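Local coordinates for protein ADP/ATP-dependent NAD(P)H-hydrate dehydratase (PDB 3RPZ) that dehydrates hydrated NAD(P)H back to NAD(P)H at the expense of ADP or ATP, and so probably repairs damaged nicotinamide cofactors, at residues E112-A117 and A132-K137. Residues are numbered along the deposited sequence; the frame is centred on the assembly and turned at random.
Sequences ESVQQA and AGALAK. With NPW (beta-6-hydroxy-1,4,5,6-tetrahydronicotinamide adenine dinucleotide phosphate), chain D.
Gln115 and Ala134 illustrate how one side-chain amide can tie a helix to a neighbouring loop. NE2 of Gln115 donates to O of Ala134 over 3.0 Å, the N-H···O angle being 151°. The acceptor lies in the plane of the glutamine amide, whereas the donor stands above the carbonyl plane of Ala134. The chain gets there by a bend: CG sits beside the backbone N (chi1 -65°), and a further turn at chi2 of -62° brings the amide round to the loop. A water accepts from NE2 of Gln115 at 2.9 Å and also lies 2.7 Å from O of Gly133, so the amide nitrogen reaches one carbonyl of the 3-10 turn 133-134 directly and may be linked to the other through solvent. OE1 is taken by Arg138, which leaves the amide held at both ends. Residues 132-137 follow strand 128-130 of the central, mainly parallel sheet in this ribokinase-like alpha/beta fold, and helix 112-121 joins that strand to 101-104 in a beta-alpha-beta crossover. At the ligand end of the loop, CB of Ala132 lies 3.3 Å from O2B of the bound NADPH hydrate. Beside the polar link, Val114 sends CG1, anti to its own nitrogen, against the turn: it meets CA of Ala134 at 3.9 Å and CB of Ala134 at 4.1 Å. Truncation of Gln115 to alanine would probably leave O of Ala134 without this donor and Arg138 without its amide partner. The methyl of Ala136 closes the other flank, its CB 3.7 Å from NE2 of Gln115.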
# COMPACT_ATOMS: atom_id res chain seq x y z
N GLU A 112 4.74 12.43 31.79
CA GLU A 112 5.99 12.94 32.36
C GLU A 112 7.17 12.27 31.68
O GLU A 112 8.21 12.94 31.50
CB GLU A 112 6.04 12.70 33.87
CG GLU A 112 5.01 13.48 34.64
CD GLU A 112 5.09 13.29 36.14
OE1 GLU A 112 6.18 12.91 36.66
OE2 GLU A 112 4.06 13.54 36.81
N SER A 113 7.04 11.00 31.27
CA SER A 113 8.16 10.39 30.56
C SER A 113 8.44 11.09 29.23
O SER A 113 9.60 11.23 28.81
CB SER A 113 7.94 8.91 30.31
OG SER A 113 7.95 8.24 31.53
N VAL A 114 7.39 11.48 28.51
CA VAL A 114 7.59 12.27 27.30
C VAL A 114 8.26 13.58 27.60
O VAL A 114 9.20 13.99 26.87
CB VAL A 114 6.29 12.42 26.55
CG1 VAL A 114 6.42 13.36 25.37
CG2 VAL A 114 5.84 11.02 26.03
N GLN A 115 7.89 14.24 28.72
CA GLN A 115 8.62 15.43 29.09
C GLN A 115 10.08 15.24 29.42
O GLN A 115 10.88 16.09 29.14
CB GLN A 115 7.92 16.18 30.23
CG GLN A 115 6.54 16.74 29.86
CD GLN A 115 6.68 17.74 28.77
OE1 GLN A 115 7.42 18.71 28.94
NE2 GLN A 115 5.98 17.53 27.64
N GLN A 116 10.41 14.09 30.00
CA GLN A 116 11.80 13.75 30.20
C GLN A 116 12.55 13.63 28.90
O GLN A 116 13.69 14.07 28.81
CB GLN A 116 11.90 12.48 31.02
CG GLN A 116 11.45 12.64 32.41
CD GLN A 116 12.46 13.37 33.29
OE1 GLN A 116 12.27 14.55 33.68
NE2 GLN A 116 13.52 12.65 33.66
N ALA A 117 11.91 13.00 27.92
CA ALA A 117 12.51 12.92 26.57
C ALA A 117 12.71 14.33 25.96
O ALA A 117 13.76 14.61 25.40
CB ALA A 117 11.68 12.02 25.64
N ALA A 132 1.64 18.06 20.07
CA ALA A 132 0.76 16.96 20.54
C ALA A 132 1.11 16.50 21.97
O ALA A 132 1.04 17.31 22.87
CB ALA A 132 0.77 15.81 19.49
N GLY A 133 1.44 15.24 22.17
CA GLY A 133 1.72 14.74 23.51
C GLY A 133 2.93 15.32 24.18
O GLY A 133 3.07 15.14 25.38
N ALA A 134 3.80 16.00 23.43
CA ALA A 134 4.94 16.72 24.00
C ALA A 134 4.63 18.13 24.42
O ALA A 134 5.52 18.82 24.97
CB ALA A 134 6.13 16.74 23.03
N LEU A 135 3.41 18.63 24.17
CA LEU A 135 3.01 19.95 24.62
C LEU A 135 2.41 19.89 26.04
O LEU A 135 1.48 19.15 26.30
CB LEU A 135 2.04 20.56 23.64
CG LEU A 135 2.64 20.92 22.28
CD1 LEU A 135 1.55 21.38 21.27
CD2 LEU A 135 3.77 22.00 22.35
N ALA A 136 2.97 20.70 26.93
CA ALA A 136 2.56 20.79 28.32
C ALA A 136 2.81 22.20 28.80
O ALA A 136 3.49 22.98 28.17
CB ALA A 136 3.40 19.78 29.17
N LYS A 137 2.28 22.50 29.99
CA LYS A 137 2.57 23.77 30.67
C LYS A 137 3.95 23.65 31.26
O LYS A 137 4.17 22.85 32.16
CB LYS A 137 1.50 24.06 31.73
CG LYS A 137 1.71 25.40 32.46
CD LYS A 137 0.56 25.72 33.43
CE LYS A 137 -0.77 25.92 32.68
NZ LYS A 137 -1.95 26.48 33.48
P NPW D . -13.75 20.88 20.92
O1 NPW D . -13.92 19.79 21.96
O2 NPW D . -13.90 20.49 19.49
O3 NPW D . -14.55 22.16 21.23
PA NPW D . -6.92 16.74 21.88
PB NPW D . -6.02 15.59 19.37
C1A NPW D . -9.90 21.53 20.94
C1B NPW D . -2.92 12.23 18.24
N1C NPW D . -3.50 11.96 16.94
N1D NPW D . -10.71 25.53 17.87
C2A NPW D . -11.12 20.61 20.91
O2A NPW D . -12.25 21.43 21.11
C2B NPW D . -2.19 13.57 18.34
O2B NPW D . -0.94 13.57 17.70
C2C NPW D . -3.31 10.85 16.27
C2D NPW D . -11.25 25.23 19.07
C3A NPW D . -10.84 19.66 22.07
O3A NPW D . -11.17 20.23 23.35
C3B NPW D . -2.10 13.66 19.88
O3B NPW D . -0.97 12.88 20.29
C3C NPW D . -3.83 10.36 15.18
N3D NPW D . -11.01 24.15 19.84
C4B NPW D . -3.41 12.98 20.32
O4B NPW D . -3.97 12.27 19.18
C4C NPW D . -4.93 11.19 14.54
C4D NPW D . -10.08 23.36 19.29
O4D NPW D . -8.83 20.67 21.35
C4E NPW D . -9.33 19.51 21.97
C5A NPW D . -9.47 23.57 18.02
C5B NPW D . -4.47 13.97 20.82
O5B NPW D . -4.59 15.07 19.91
C5C NPW D . -5.54 12.10 15.59
C5E NPW D . -8.92 18.32 21.11
O5E NPW D . -7.52 18.10 21.30
C6C NPW D . -4.45 12.93 16.33
O6C NPW D . -3.74 13.82 15.47
C6D NPW D . -9.81 24.73 17.26
N6D NPW D . -9.32 25.07 16.07
N7A NPW D . -8.60 22.56 17.66
C7C NPW D . -3.36 9.16 14.54
N7C NPW D . -3.93 8.78 13.41
O7C NPW D . -2.45 8.47 15.08
C8A NPW D . -8.68 21.68 18.74
N9A NPW D . -9.58 22.22 19.70
OA1 NPW D . -7.78 16.14 22.91
OA2 NPW D . -5.59 17.21 22.19
OA3 NPW D . -6.96 15.71 20.65
OB1 NPW D . -5.73 16.87 18.72
OB2 NPW D . -6.69 14.52 18.57
O HOH W 1 4.14 15.25 27.83